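Local coordinates for protein peptide amidase (Stenotrophomonas maltophilia, PDB 1M22) that probably hydrolyses amide bonds, as a serine hydrolase of the amidase signature family, at residues Ser189-Ala194 against Tyr444-Val449; Gly198-Lys203 against Arg229-Ala234; Tyr328-Gly333 against Val372-Thr377. All coordinates share one frame; numbering follows the deposited sequence.

Contact 1: residues Ser189-Ala194 against Tyr444-Val449; sequences SIVCPA and YPSLTV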
loop_
_atom_site.group_PDB
_atom_site.type_symbol
_atom_site.label_atom_id
_atom_site.label_comp_id
_atom_site.label_asym_id
_atom_site.label_seq_id
_atom_site.Cartn_x
_atom_site.Cartn_y
_atom_site.Cartn_z
ATOM N N SER A 189 -4.666 0.611 4.658
ATOM C CA SER A 189 -4.562 1.284 3.360
ATOM C C SER A 189 -3.723 0.669 2.246
ATOM O O SER A 189 -3.780 1.146 1.110
ATOM C CB SER A 189 -4.160 2.743 3.555
ATOM O OG SER A 189 -5.274 3.494 4.016
ATOM N N ILE A 190 -2.920 -0.345 2.555
ATOM C CA ILE A 190 -2.179 -1.030 1.503
ATOM C C ILE A 190 -2.794 -2.412 1.303
ATOM O O ILE A 190 -3.246 -2.744 0.208
ATOM C CB ILE A 190 -0.674 -1.218 1.829
ATOM C CG1 ILE A 190 0.076 0.101 1.618
ATOM C CG2 ILE A 190 -0.070 -2.311 0.929
ATOM C CD1 ILE A 190 1.523 0.060 2.063
ATOM N N VAL A 191 -2.861 -3.205 2.367
ATOM C CA VAL A 191 -3.372 -4.563 2.223
ATOM C C VAL A 191 -4.837 -4.702 1.847
ATOM O O VAL A 191 -5.195 -5.623 1.118
ATOM C CB VAL A 191 -3.068 -5.426 3.485
ATOM C CG1 VAL A 191 -1.563 -5.537 3.673
ATOM C CG2 VAL A 191 -3.722 -4.827 4.721
ATOM N N CYS A 192 -5.686 -3.792 2.313
ATOM C CA CYS A 192 -7.100 -3.899 1.974
ATOM C C CYS A 192 -7.353 -3.632 0.490
ATOM O O CYS A 192 -7.966 -4.459 -0.189
ATOM C CB CYS A 192 -7.939 -2.955 2.834
ATOM S SG CYS A 192 -9.620 -3.552 3.083
ATOM N N PRO A 193 -6.897 -2.481 -0.036
ATOM C CA PRO A 193 -7.158 -2.277 -1.465
ATOM C C PRO A 193 -6.403 -3.283 -2.333
ATOM O O PRO A 193 -6.848 -3.628 -3.422
ATOM C CB PRO A 193 -6.743 -0.822 -1.704
ATOM C CG PRO A 193 -5.765 -0.533 -0.596
ATOM C CD PRO A 193 -6.351 -1.261 0.586
ATOM N N ALA A 194 -5.262 -3.769 -1.858
ATOM C CA ALA A 194 -4.538 -4.758 -2.642
ATOM C C ALA A 194 -5.405 -6.018 -2.766
ATOM O O ALA A 194 -5.599 -6.544 -3.864
ATOM C CB ALA A 194 -3.202 -5.087 -1.982
ATOM N N TYR A 444 4.080 -3.694 12.705
ATOM C CA TYR A 444 4.663 -4.944 12.213
ATOM C C TYR A 444 4.322 -5.184 10.746
ATOM O O TYR A 444 3.348 -4.643 10.229
ATOM C CB TYR A 444 4.151 -6.119 13.048
ATOM C CG TYR A 444 4.669 -6.180 14.471
ATOM C CD1 TYR A 444 5.533 -5.205 14.980
ATOM C CD2 TYR A 444 4.289 -7.223 15.312
ATOM C CE1 TYR A 444 6.004 -5.278 16.300
ATOM C CE2 TYR A 444 4.751 -7.301 16.624
ATOM C CZ TYR A 444 5.604 -6.329 17.107
ATOM O OH TYR A 444 6.065 -6.424 18.402
ATOM N N PRO A 445 5.104 -6.030 10.062
ATOM C CA PRO A 445 4.847 -6.305 8.646
ATOM C C PRO A 445 3.645 -7.194 8.338
ATOM O O PRO A 445 3.324 -8.126 9.080
ATOM C CB PRO A 445 6.158 -6.932 8.179
ATOM C CG PRO A 445 6.576 -7.726 9.391
ATOM C CD PRO A 445 6.302 -6.755 10.533
ATOM N N SER A 446 2.980 -6.878 7.233
ATOM C CA SER A 446 1.837 -7.646 6.762
ATOM C C SER A 446 1.938 -7.711 5.242
ATOM O O SER A 446 2.513 -6.823 4.613
ATOM C CB SER A 446 0.517 -7.007 7.205
ATOM O OG SER A 446 0.363 -5.701 6.695
ATOM N N LEU A 447 1.380 -8.764 4.657
ATOM C CA LEU A 447 1.475 -8.974 3.219
ATOM C C LEU A 447 0.277 -9.780 2.746
ATOM O O LEU A 447 -0.006 -10.849 3.293
ATOM C CB LEU A 447 2.773 -9.743 2.937
ATOM C CG LEU A 447 3.380 -9.931 1.544
ATOM C CD1 LEU A 447 4.734 -10.622 1.684
ATOM C CD2 LEU A 447 2.454 -10.751 0.669
ATOM N N THR A 448 -0.433 -9.274 1.742
ATOM C CA THR A 448 -1.583 -9.994 1.212
ATOM C C THR A 448 -1.269 -10.538 -0.180
ATOM O O THR A 448 -0.630 -9.868 -0.989
ATOM C CB THR A 448 -2.852 -9.092 1.160
ATOM O OG1 THR A 448 -3.965 -9.864 0.686
ATOM C CG2 THR A 448 -2.640 -7.896 0.246
ATOM N N VAL A 449 -1.711 -11.768 -0.429
ATOM C CA VAL A 449 -1.516 -12.453 -1.708
ATOM C C VAL A 449 -2.874 -12.943 -2.209
ATOM O O VAL A 449 -3.668 -13.476 -1.439
ATOM C CB VAL A 449 -0.593 -13.692 -1.558
ATOM C CG1 VAL A 449 -0.380 -14.357 -2.917
ATOM C CG2 VAL A 449 0.732 -13.288 -0.943
#

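Contact 2: residues Gly198-Lys203 against Arg229-Ala234; sequences GVVGLK and RSVADA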
loop_
_atom_site.group_PDB
_atom_site.type_symbol
_atom_site.label_atom_id
_atom_site.label_comp_id
_atom_site.label_asym_id
_atom_site.label_seq_id
_atom_site.Cartn_x
_atom_site.Cartn_y
_atom_site.Cartn_z
ATOM N N GLY A 198 -7.334 -7.715 -6.166
ATOM C CA GLY A 198 -6.591 -8.882 -6.614
ATOM C C GLY A 198 -5.104 -8.786 -6.876
ATOM O O GLY A 198 -4.594 -9.432 -7.798
ATOM N N VAL A 199 -4.397 -8.008 -6.062
ATOM C CA VAL A 199 -2.957 -7.865 -6.222
ATOM C C VAL A 199 -2.242 -8.055 -4.894
ATOM O O VAL A 199 -2.876 -8.202 -3.844
ATOM C CB VAL A 199 -2.570 -6.479 -6.815
ATOM C CG1 VAL A 199 -3.175 -6.322 -8.203
ATOM C CG2 VAL A 199 -3.035 -5.359 -5.899
ATOM N N VAL A 200 -0.916 -8.073 -4.957
ATOM C CA VAL A 200 -0.088 -8.230 -3.773
ATOM C C VAL A 200 0.167 -6.859 -3.157
ATOM O O VAL A 200 0.421 -5.879 -3.866
ATOM C CB VAL A 200 1.275 -8.875 -4.134
ATOM C CG1 VAL A 200 2.203 -8.880 -2.916
ATOM C CG2 VAL A 200 1.062 -10.293 -4.652
ATOM N N GLY A 201 0.080 -6.796 -1.832
ATOM C CA GLY A 201 0.343 -5.563 -1.116
ATOM C C GLY A 201 1.202 -5.910 0.083
ATOM O O GLY A 201 0.919 -6.881 0.784
ATOM N N LEU A 202 2.255 -5.138 0.319
ATOM C CA LEU A 202 3.136 -5.396 1.452
ATOM C C LEU A 202 3.336 -4.134 2.281
ATOM O O LEU A 202 3.812 -3.122 1.764
ATOM C CB LEU A 202 4.486 -5.911 0.941
ATOM C CG LEU A 202 5.489 -6.515 1.927
ATOM C CD1 LEU A 202 6.567 -7.233 1.132
ATOM C CD2 LEU A 202 6.101 -5.440 2.813
ATOM N N LYS A 203 2.937 -4.191 3.553
ATOM C CA LYS A 203 3.110 -3.077 4.488
ATOM C C LYS A 203 4.264 -3.497 5.386
ATOM O O LYS A 203 4.118 -4.380 6.232
ATOM C CB LYS A 203 1.876 -2.863 5.367
ATOM C CG LYS A 203 2.041 -1.668 6.306
ATOM C CD LYS A 203 1.141 -1.743 7.533
ATOM C CE LYS A 203 1.666 -2.727 8.574
ATOM N NZ LYS A 203 2.908 -2.238 9.264
ATOM N N ARG A 229 1.565 -7.169 -8.892
ATOM C CA ARG A 229 0.756 -8.323 -9.246
ATOM C C ARG A 229 1.352 -9.619 -8.714
ATOM O O ARG A 229 0.655 -10.630 -8.618
ATOM C CB ARG A 229 0.594 -8.401 -10.765
ATOM C CG ARG A 229 -0.265 -7.285 -11.344
ATOM C CD ARG A 229 -0.246 -7.312 -12.865
ATOM N NE ARG A 229 1.098 -7.079 -13.387
ATOM C CZ ARG A 229 1.657 -5.879 -13.517
ATOM N NH1 ARG A 229 0.990 -4.783 -13.176
ATOM N NH2 ARG A 229 2.899 -5.778 -13.972
ATOM N N SER A 230 2.632 -9.583 -8.353
ATOM C CA SER A 230 3.313 -10.771 -7.845
ATOM C C SER A 230 4.207 -10.452 -6.656
ATOM O O SER A 230 4.634 -9.312 -6.470
ATOM C CB SER A 230 4.174 -11.393 -8.945
ATOM O OG SER A 230 5.291 -10.563 -9.227
ATOM N N VAL A 231 4.491 -11.475 -5.860
ATOM C CA VAL A 231 5.356 -11.320 -4.701
ATOM C C VAL A 231 6.772 -10.953 -5.143
ATOM O O VAL A 231 7.431 -10.146 -4.494
ATOM C CB VAL A 231 5.378 -12.616 -3.855
ATOM C CG1 VAL A 231 6.382 -12.483 -2.711
ATOM C CG2 VAL A 231 3.982 -12.900 -3.304
ATOM N N ALA A 232 7.237 -11.533 -6.248
ATOM C CA ALA A 232 8.576 -11.228 -6.744
ATOM C C ALA A 232 8.708 -9.741 -7.077
ATOM O O ALA A 232 9.726 -9.118 -6.783
ATOM C CB ALA A 232 8.879 -12.072 -7.977
ATOM N N ASP A 233 7.678 -9.173 -7.700
ATOM C CA ASP A 233 7.697 -7.754 -8.047
ATOM C C ASP A 233 7.710 -6.901 -6.777
ATOM O O ASP A 233 8.428 -5.904 -6.692
ATOM C CB ASP A 233 6.474 -7.390 -8.897
ATOM C CG ASP A 233 6.584 -7.876 -10.331
ATOM O OD1 ASP A 233 7.567 -8.577 -10.661
ATOM O OD2 ASP A 233 5.679 -7.551 -11.132
ATOM N N ALA A 234 6.908 -7.289 -5.789
ATOM C CA ALA A 234 6.863 -6.542 -4.538
ATOM C C ALA A 234 8.225 -6.577 -3.847
ATOM O O ALA A 234 8.668 -5.573 -3.281
ATOM C CB ALA A 234 5.799 -7.121 -3.617
#

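Contact 3: residues Tyr328-Gly333 against Val372-Thr377; sequences YEFKAG and VEADAT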
loop_
_atom_site.group_PDB
_atom_site.type_symbol
_atom_site.label_atom_id
_atom_site.label_comp_id
_atom_site.label_asym_id
_atom_site.label_seq_id
_atom_site.Cartn_x
_atom_site.Cartn_y
_atom_site.Cartn_z
ATOM N N TYR A 328 -3.985 12.904 17.487
ATOM C CA TYR A 328 -2.878 13.726 17.957
ATOM C C TYR A 328 -1.722 13.773 16.967
ATOM O O TYR A 328 -1.187 14.840 16.668
ATOM C CB TYR A 328 -2.348 13.207 19.298
ATOM C CG TYR A 328 -3.159 13.621 20.506
ATOM C CD1 TYR A 328 -4.380 13.017 20.793
ATOM C CD2 TYR A 328 -2.689 14.607 21.373
ATOM C CE1 TYR A 328 -5.117 13.380 21.923
ATOM C CE2 TYR A 328 -3.417 14.979 22.503
ATOM C CZ TYR A 328 -4.626 14.360 22.770
ATOM O OH TYR A 328 -5.344 14.712 23.892
ATOM N N GLU A 329 -1.333 12.610 16.457
ATOM C CA GLU A 329 -0.218 12.556 15.530
ATOM C C GLU A 329 -0.532 13.190 14.181
ATOM O O GLU A 329 0.358 13.733 13.531
ATOM C CB GLU A 329 0.251 11.106 15.372
ATOM C CG GLU A 329 0.817 10.542 16.675
ATOM C CD GLU A 329 1.417 9.159 16.535
ATOM O OE1 GLU A 329 1.526 8.658 15.392
ATOM O OE2 GLU A 329 1.787 8.571 17.576
ATOM N N PHE A 330 -1.794 13.140 13.763
ATOM C CA PHE A 330 -2.174 13.740 12.489
ATOM C C PHE A 330 -1.978 15.256 12.532
ATOM O O PHE A 330 -1.394 15.835 11.620
ATOM C CB PHE A 330 -3.634 13.417 12.149
ATOM C CG PHE A 330 -4.131 14.089 10.894
ATOM C CD1 PHE A 330 -3.626 13.737 9.644
ATOM C CD2 PHE A 330 -5.095 15.089 10.968
ATOM C CE1 PHE A 330 -4.074 14.375 8.486
ATOM C CE2 PHE A 330 -5.551 15.733 9.820
ATOM C CZ PHE A 330 -5.040 15.377 8.576
ATOM N N LYS A 331 -2.455 15.905 13.590
ATOM C CA LYS A 331 -2.283 17.349 13.670
ATOM C C LYS A 331 -0.803 17.712 13.721
ATOM O O LYS A 331 -0.335 18.557 12.957
ATOM C CB LYS A 331 -2.983 17.932 14.899
ATOM C CG LYS A 331 -2.833 19.445 14.978
ATOM C CD LYS A 331 -3.489 20.029 16.216
ATOM C CE LYS A 331 -3.378 21.544 16.212
ATOM N NZ LYS A 331 -4.055 22.150 17.393
ATOM N N ALA A 332 -0.065 17.067 14.616
ATOM C CA ALA A 332 1.357 17.345 14.760
ATOM C C ALA A 332 2.130 17.067 13.475
ATOM O O ALA A 332 2.906 17.905 13.014
ATOM C CB ALA A 332 1.935 16.524 15.905
ATOM N N GLY A 333 1.908 15.890 12.895
ATOM C CA GLY A 333 2.607 15.517 11.678
ATOM C C GLY A 333 2.257 16.343 10.457
ATOM O O GLY A 333 3.146 16.743 9.697
ATOM N N VAL A 372 -11.494 18.258 12.090
ATOM C CA VAL A 372 -11.984 19.088 13.180
ATOM C C VAL A 372 -11.594 18.520 14.540
ATOM O O VAL A 372 -11.133 19.253 15.412
ATOM C CB VAL A 372 -13.522 19.240 13.092
ATOM C CG1 VAL A 372 -14.062 19.943 14.336
ATOM C CG2 VAL A 372 -13.883 20.038 11.841
ATOM N N GLU A 373 -11.767 17.216 14.728
ATOM C CA GLU A 373 -11.408 16.616 16.004
ATOM C C GLU A 373 -9.899 16.666 16.233
ATOM O O GLU A 373 -9.441 16.946 17.339
ATOM C CB GLU A 373 -11.905 15.170 16.088
ATOM C CG GLU A 373 -11.499 14.477 17.381
ATOM C CD GLU A 373 -12.371 13.285 17.723
ATOM O OE1 GLU A 373 -12.785 12.557 16.797
ATOM O OE2 GLU A 373 -12.628 13.068 18.928
ATOM N N ALA A 374 -9.124 16.402 15.185
ATOM C CA ALA A 374 -7.672 16.428 15.305
ATOM C C ALA A 374 -7.152 17.823 15.656
ATOM O O ALA A 374 -6.220 17.970 16.445
ATOM C CB ALA A 374 -7.030 15.944 14.006
ATOM N N ASP A 375 -7.764 18.854 15.081
ATOM C CA ASP A 375 -7.315 20.216 15.344
ATOM C C ASP A 375 -7.484 20.632 16.802
ATOM O O ASP A 375 -6.768 21.511 17.286
ATOM C CB ASP A 375 -8.055 21.203 14.441
ATOM C CG ASP A 375 -7.405 22.570 14.425
ATOM O OD1 ASP A 375 -6.180 22.634 14.191
ATOM O OD2 ASP A 375 -8.113 23.578 14.642
ATOM N N ALA A 376 -8.414 19.989 17.500
ATOM C CA ALA A 376 -8.681 20.310 18.898
ATOM C C ALA A 376 -7.797 19.565 19.894
ATOM O O ALA A 376 -7.922 19.768 21.101
ATOM C CB ALA A 376 -10.152 20.051 19.214
ATOM N N THR A 377 -6.910 18.700 19.406
ATOM C CA THR A 377 -6.031 17.967 20.313
ATOM C C THR A 377 -4.978 18.912 20.888
ATOM O O THR A 377 -4.487 19.806 20.200
ATOM C CB THR A 377 -5.344 16.770 19.608
ATOM O OG1 THR A 377 -4.594 17.227 18.474
ATOM C CG2 THR A 377 -6.385 15.759 19.159
HETATM O O HOH W 1 -1.733 17.124 18.281
HETATM O O HOH W 2 -1.675 21.178 19.121
#

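Contact 1: residues Ser189-Ala194 against Tyr444-Val449
V191 and T448 bring helix 191-196 down onto one face of strand 446-454, with the CA of V191 5.8 Å from the CA of T448. This is helix-on-sheet packing inside the alpha/beta fold of the amidase signature enzymes, whose mixed central sheet is covered by helices. Alternation along the strand sends S446 and T448 to the helix, while L447 and V449 turn to the other face and pack on A477 of helix 470-484. From the helix, V191 and A194, one turn apart, meet the strand, and the small CB of A194 lets the backbones come close. V191 CG1 lies 3.6 Å from S446 OG, a van der Waals contact between a methyl and the serine hydroxyl oxygen, not a hydrogen bond. Y436 packs on V191 as well. Just before the helix, S189, the catalytic nucleophile, hydrogen-bonds through OG to S165, and E185 OE1 accepts from the N of both I190 and V191, gripping the start of the helix. Threonine suits position 448 because its two branches do different work. T448 OG1 stands anti to the backbone N (chi1 -178°) and bonds to T417 OG1. T448 CG2 rests against the helix, 3.6 Å from A194 CB and 3.5 Å from V191 O.

Contact 2: residues Gly198-Lys203 against Arg229-Ala234
V200 stands with CG1 anti to its backbone N (chi1 173°) and CG2 anti to its carbonyl carbon, a rotamer that spreads the two methyls over the first turn of helix 231-241. V231 likewise has CG1 anti to its backbone N (175°) and CG2 anti to its carbonyl carbon, and this V231 CG2 lies 4.1 Å from V200 CG2. V200 CG2 also rests on the peptide leading into the helix, 3.7 Å from S230 C, while V200 CG1 reaches A234 CB at 4.1 Å. Branched valines fill the step between strand and helix, and the single methyl of A234 lets the next turn lie close. Strand 200-203 pairs antiparallel with strand 223-228, and after that second strand the chain turns into helix 231-241, which covers V200 on the sheet. Just before strand 200-203, G198, with positive phi, ends the preceding helix in a Schellman motif. R229 lays its aliphatic CG against V199 CG1 at 4.4 Å and carries its charge onward, NH1 bonding to V173 O and A178 O. S230 is the N-cap: its OG accepts from D233 N at 3.2 Å with an N-H...O angle of 157°, and also bonds to D12 OD1. V231 N bonds to E481. Across the interface no hydrogen bond forms, so cohesion there comes from apolar packing and burial.

Contact 3: residues Tyr328-Gly333 against Val372-Thr377
T377 sets its CB squarely over the Y328 ring, 3.7 Å from the centroid and 6° off the normal, a CH-pi contact that fixes one side of the junction between helix 319-340 and the loop that follows helix 369-375. This is packing of one helix against the end region of another, at the periphery of the fold and away from the central sheet. The other ring, that of F330, meets A374 CB at its edge, in plane, where the short side chain of alanine fits. Beta-branched threonine can turn carbon to the tyrosine and keep its hydroxyl for polar work. T377 OG1, placed between the backbone N and the carbonyl carbon (chi1 58°), donates to A374 O at 2.7 Å in the carbonyl plane, and that oxygen also accepts from T377 N. T377 OG1 in turn accepts from a water, 2.9 Å away, that gives its second hydrogen to Y328 O, so the hydroxyl both gives and receives. K331 reaches across fully extended, its CD passing 3.4 Å from A374 O, and K331 NZ donates to D375 O at 2.8 Å with the donor tilted 30° from the carbonyl plane. A second water accepts from NZ and makes a weak bond to T377 O. D375 OD1, 3.9 Å from K331 NZ, adds only a long salt bridge. On the flanks, the Y328 ring meets that of Y385, and E373 pairs with R323. The lysine is therefore held mainly by a carbonyl and a water rather than by a carboxylate, and its positive charge probably gains from the carbonyl oxygens near it, D375 O above all.

In the fold
From the N terminus, the chain first lays down 189-194, whose partner 444-449 comes some 250 residues later. Inside that large loop, contact 2 opens at once with 198-203 and closes at 229-234; contact 3 then opens at 328-333 and closes at 372-377. Contacts 2 and 3 are thus in series, both nested within contact 1, and none cross. Contacts 1 and 2 share the central sheet, where strands 200-203 and 446-454 are neighbours: S446 O bonds to K203 N, Y444 O to K203 NZ. Contact 3 lies peripherally, its centre about 26 Å from that of contact 1, joining helices outside the sheet.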